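Local coordinates for protein NADH oxidoreductase (Mesorhizobium loti, PDB 3PI7) that probably binds NADPH and acts as an oxidoreductase on NAD(P)H, as a putative quinone reductase of the medium-chain dehydrogenase/reductase superfamily, at residues Ala124-Ala128 / Ala129-Pro133; Asp239-Thr242 / Gly243-Ser247. All blocks are in the same frame, centred on the assembly; numbering follows the deposited sequence. Where two conformers were deposited one is given.

Contact 1 of 2, residues Ala124-Ala128 / Ala129-Pro133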
loop_
_atom_site.group_PDB
_atom_site.type_symbol
_atom_site.label_atom_id
_atom_site.label_comp_id
_atom_site.label_asym_id
_atom_site.label_seq_id
_atom_site.Cartn_x
_atom_site.Cartn_y
_atom_site.Cartn_z
ATOM N N ALA A 124 -14.490 -18.974 -29.831
ATOM C CA ALA A 124 -13.535 -18.732 -28.733
ATOM C C ALA A 124 -13.457 -19.969 -27.882
ATOM O O ALA A 124 -14.332 -20.838 -27.979
ATOM C CB ALA A 124 -13.999 -17.538 -27.893
ATOM N N VAL A 125 -12.407 -20.078 -27.077
ATOM C CA VAL A 125 -12.293 -21.194 -26.146
ATOM C C VAL A 125 -12.312 -20.626 -24.734
ATOM O O VAL A 125 -11.645 -19.622 -24.461
ATOM C CB VAL A 125 -11.024 -22.056 -26.402
ATOM C CG1 VAL A 125 -10.859 -23.128 -25.327
ATOM C CG2 VAL A 125 -11.065 -22.681 -27.784
ATOM N N ALA A 126 -13.087 -21.241 -23.853
ATOM C CA ALA A 126 -13.076 -20.855 -22.456
ATOM C C ALA A 126 -13.089 -22.090 -21.612
ATOM O O ALA A 126 -13.563 -23.149 -22.057
ATOM C CB ALA A 126 -14.306 -19.960 -22.149
ATOM N N GLU A 127 -12.645 -21.966 -20.370
ATOM C CA GLU A 127 -12.822 -23.054 -19.388
ATOM C C GLU A 127 -14.296 -23.214 -19.143
ATOM O O GLU A 127 -15.013 -22.202 -19.118
ATOM C CB GLU A 127 -12.125 -22.692 -18.051
ATOM C CG GLU A 127 -10.619 -22.667 -18.174
ATOM C CD GLU A 127 -9.975 -24.003 -18.496
ATOM O OE1 GLU A 127 -10.543 -25.052 -18.119
ATOM O OE2 GLU A 127 -8.959 -24.000 -19.223
ATOM N N ALA A 128 -14.777 -24.460 -18.939
ATOM C CA ALA A 128 -16.201 -24.659 -18.608
ATOM C C ALA A 128 -16.563 -23.804 -17.391
ATOM O O ALA A 128 -17.621 -23.135 -17.355
ATOM C CB ALA A 128 -16.472 -26.130 -18.337
ATOM N N ALA A 129 -15.632 -23.751 -16.427
ATOM C CA ALA A 129 -15.803 -22.997 -15.174
ATOM C C ALA A 129 -15.865 -21.500 -15.385
ATOM O O ALA A 129 -16.236 -20.778 -14.459
ATOM C CB ALA A 129 -14.667 -23.337 -14.215
ATOM N N ALA A 130 -15.518 -21.006 -16.599
ATOM C CA ALA A 130 -15.518 -19.565 -16.855
ATOM C C ALA A 130 -16.761 -19.161 -17.660
ATOM O O ALA A 130 -16.818 -18.067 -18.229
ATOM C CB ALA A 130 -14.255 -19.180 -17.593
ATOM N N CYS A 131 -17.750 -20.073 -17.726
ATOM C CA CYS A 131 -18.986 -19.842 -18.456
ATOM C C CYS A 131 -20.132 -19.711 -17.546
ATOM O O CYS A 131 -20.204 -20.406 -16.541
ATOM C CB CYS A 131 -19.236 -20.962 -19.454
ATOM S SG CYS A 131 -17.977 -21.067 -20.735
ATOM N N ILE A 132 -21.069 -18.850 -17.918
ATOM C CA ILE A 132 -22.290 -18.706 -17.133
ATOM C C ILE A 132 -23.442 -19.019 -18.051
ATOM O O ILE A 132 -23.739 -18.197 -18.923
ATOM C CB ILE A 132 -22.440 -17.288 -16.509
ATOM C CG1 ILE A 132 -21.269 -16.911 -15.582
ATOM C CG2 ILE A 132 -23.813 -17.116 -15.846
ATOM C CD1 ILE A 132 -21.286 -15.432 -15.136
ATOM N N PRO A 133 -24.096 -20.192 -17.910
ATOM C CA PRO A 133 -25.253 -20.466 -18.760
ATOM C C PRO A 133 -26.302 -19.410 -18.478
ATOM O O PRO A 133 -26.595 -19.085 -17.317
ATOM C CB PRO A 133 -25.684 -21.872 -18.350
ATOM C CG PRO A 133 -24.468 -22.471 -17.659
ATOM C CD PRO A 133 -23.867 -21.285 -16.948
HETATM O O HOH W 1 -13.316 -25.704 -16.380
#
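Glu-127 and Ala-130 meet where the chain leaves strand 123-127 and turns into strand 131-133. The CB of Glu-127 lies 4.0 Å from Ala-129 N and 4.1 Å from Ala-130 CB. From there the side chain leaves the turn. CG stands beside the backbone N (chi1 -68°), and a second bend about the CB-CG bond turns the carboxylate away from the turn. At the tip, Glu-127 OE1 accepts a weak bond of 3.3 Å from water 1, and the same water accepts the N-H of Ala-129, 3.0 Å from Ala-129 N. The firmer partners of the carboxylate lie outside the turn: Ser-50 OG holds OE1 and Gln-51 NE2 holds OE2.

The turn itself is backbone work. Ala-130 N donates to Glu-127 O at 2.8 Å, and Cys-131 N to Ala-128 O at 3.1 Å; two successive bonds of three-residue span make one short turn of 3-10 helix. Cys-131 turns SG back beside its own N (chi1 -63°), which brings the sulfur to 4.1 Å from Ala-126 CB; Val-52, Val-108 and Phe-110 close around it.

Strand 123-127 pairs with strand 51-56, and strand 131-133 with strand 107-111, so this turn carries the chain from one partner strand to another in the GroES-like domain. The chemistry implies a division of labour: the carboxylate of Glu-127 is held mainly by Ser-50 and Gln-51, with a weak water link to the turn, while the Cys-131 thiol is buried among apolar side chains.

Contact 2 of 2, residues Asp239-Thr242 / Gly243-Ser247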
loop_
_atom_site.group_PDB
_atom_site.type_symbol
_atom_site.label_atom_id
_atom_site.label_comp_id
_atom_site.label_asym_id
_atom_site.label_seq_id
_atom_site.Cartn_x
_atom_site.Cartn_y
_atom_site.Cartn_z
ATOM N N ASP A 239 -9.258 2.848 -7.569
ATOM C CA ASP A 239 -8.538 3.615 -8.565
ATOM C C ASP A 239 -8.213 2.845 -9.845
ATOM O O ASP A 239 -7.438 1.887 -9.813
ATOM C CB ASP A 239 -7.237 4.102 -7.911
ATOM C CG ASP A 239 -6.320 4.924 -8.807
ATOM O OD1 ASP A 239 -6.835 5.627 -9.713
ATOM O OD2 ASP A 239 -5.099 4.897 -8.571
ATOM N N ALA A 240 -8.728 3.333 -10.985
ATOM C CA ALA A 240 -8.457 2.754 -12.303
ATOM C C ALA A 240 -7.361 3.539 -13.061
ATOM O O ALA A 240 -6.972 3.127 -14.170
ATOM C CB ALA A 240 -9.745 2.786 -13.154
ATOM N N VAL A 241 -6.927 4.692 -12.523
ATOM C CA VAL A 241 -6.113 5.638 -13.264
ATOM C C VAL A 241 -4.666 5.671 -12.804
ATOM O O VAL A 241 -3.769 5.616 -13.650
ATOM C CB VAL A 241 -6.776 7.051 -13.194
ATOM C CG1 VAL A 241 -5.937 8.126 -13.876
ATOM C CG2 VAL A 241 -8.182 7.036 -13.813
ATOM N N THR A 242 -4.433 5.754 -11.470
ATOM C CA THR A 242 -3.114 5.917 -10.869
ATOM C C THR A 242 -2.586 7.275 -11.319
ATOM O O THR A 242 -3.387 8.184 -11.555
ATOM C CB THR A 242 -2.143 4.726 -11.085
ATOM O OG1 THR A 242 -1.547 4.795 -12.386
ATOM C CG2 THR A 242 -2.812 3.376 -10.858
ATOM N N GLY A 243 -1.264 7.440 -11.304
ATOM C CA GLY A 243 -0.618 8.700 -11.651
ATOM C C GLY A 243 -0.893 9.828 -10.672
ATOM O O GLY A 243 -1.390 9.600 -9.560
ATOM N N PRO A 244 -0.597 11.062 -11.113
ATOM C CA PRO A 244 -0.776 12.260 -10.254
ATOM C C PRO A 244 -2.177 12.476 -9.703
ATOM O O PRO A 244 -2.316 12.938 -8.556
ATOM C CB PRO A 244 -0.415 13.416 -11.194
ATOM C CG PRO A 244 0.508 12.813 -12.191
ATOM C CD PRO A 244 0.024 11.412 -12.412
ATOM N N LEU A 245 -3.226 12.167 -10.502
ATOM C CA LEU A 245 -4.597 12.325 -10.012
ATOM C C LEU A 245 -4.824 11.448 -8.800
ATOM O O LEU A 245 -5.311 11.915 -7.770
ATOM C CB LEU A 245 -5.607 11.948 -11.104
ATOM C CG LEU A 245 -7.070 11.898 -10.708
ATOM C CD1 LEU A 245 -7.547 13.248 -10.194
ATOM C CD2 LEU A 245 -7.905 11.402 -11.852
ATOM N N ALA A 246 -4.445 10.176 -8.908
ATOM C CA ALA A 246 -4.667 9.264 -7.786
ATOM C C ALA A 246 -3.768 9.621 -6.587
ATOM O O ALA A 246 -4.189 9.458 -5.436
ATOM C CB ALA A 246 -4.450 7.841 -8.239
ATOM N N SER A 247 -2.553 10.119 -6.867
ATOM C CA SER A 247 -1.607 10.554 -5.835
ATOM C C SER A 247 -2.236 11.669 -4.998
ATOM O O SER A 247 -2.164 11.629 -3.764
ATOM C CB SER A 247 -0.313 11.040 -6.475
ATOM O OG SER A 247 0.548 11.567 -5.479
HETATM O O HOH W 2 -3.301 10.620 -13.043
#
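Asp-239 and Ala-246 touch across the link between strand 236-239 and helix 243-252, and hydrogen bonds set the shape of that link. The aspartate CG extends anti to its own N (chi1 179°), which brings the carboxylate to the N-H groups of Val-241 and Thr-242. Asp-239 OD1 takes both, Val-241 N and Thr-242 N each at 3.0 Å: an Asx turn to Val-241 N and, with Thr-242 N, an Asx motif. Both arrive from the same face; Val-241 N stands well above the carboxylate plane, whereas Thr-242 N comes nearer to it on the syn side, in an almost straight bond of 177°. Outside the loop, Thr-171 OG1 also bonds OD1 and Trp-259 NE1 bonds OD2. Thr-242 OG1 donates to Val-241 O at 2.7 Å, orienting the hydroxyl.

At the helix start the direct bond is weak and a water joins in. Ala-246 N reaches Thr-242 O at 3.5 Å, and water 2 accepts from Leu-245 N at 3.0 Å while donating to Thr-242 O at 2.9 Å. Gly-243 has a positive phi of 67°, and its N bonds Thr-270 OG1.

Apolar contact is slight: Val-241 CG1 meets Leu-245 CD2 at 4.3 Å. Separately, Ala-246 CB comes to 3.0 Å from Asp-239 OD2, an unusually short and doubtful approach. Thr-242 also packs on Pro-275 of the second subunit.

This is a strand-to-helix connection of the Rossmann domain. With several N-H donors converging on it near the amino end of a helix, the buried carboxylate is probably held in its charged form.

How the contacts relate
Contact 1 and contact 2 belong to different halves of the chain: 124-133 is part of the GroES-like domain and 239-247 of the Rossmann domain. Their centres are 33 Å apart and their nearest atoms about 22 Å, on opposite sides of the chain's centre, so neither touches the other. In enzymes of this family the dinucleotide generally lies in the cleft between two such domains; here the only ligand modelled is a potassium ion, whose site at Asp-19 and Tyr-21 involves neither contact. Their surroundings differ too: no other chain reaches contact 1, whereas contact 2 meets the second subunit.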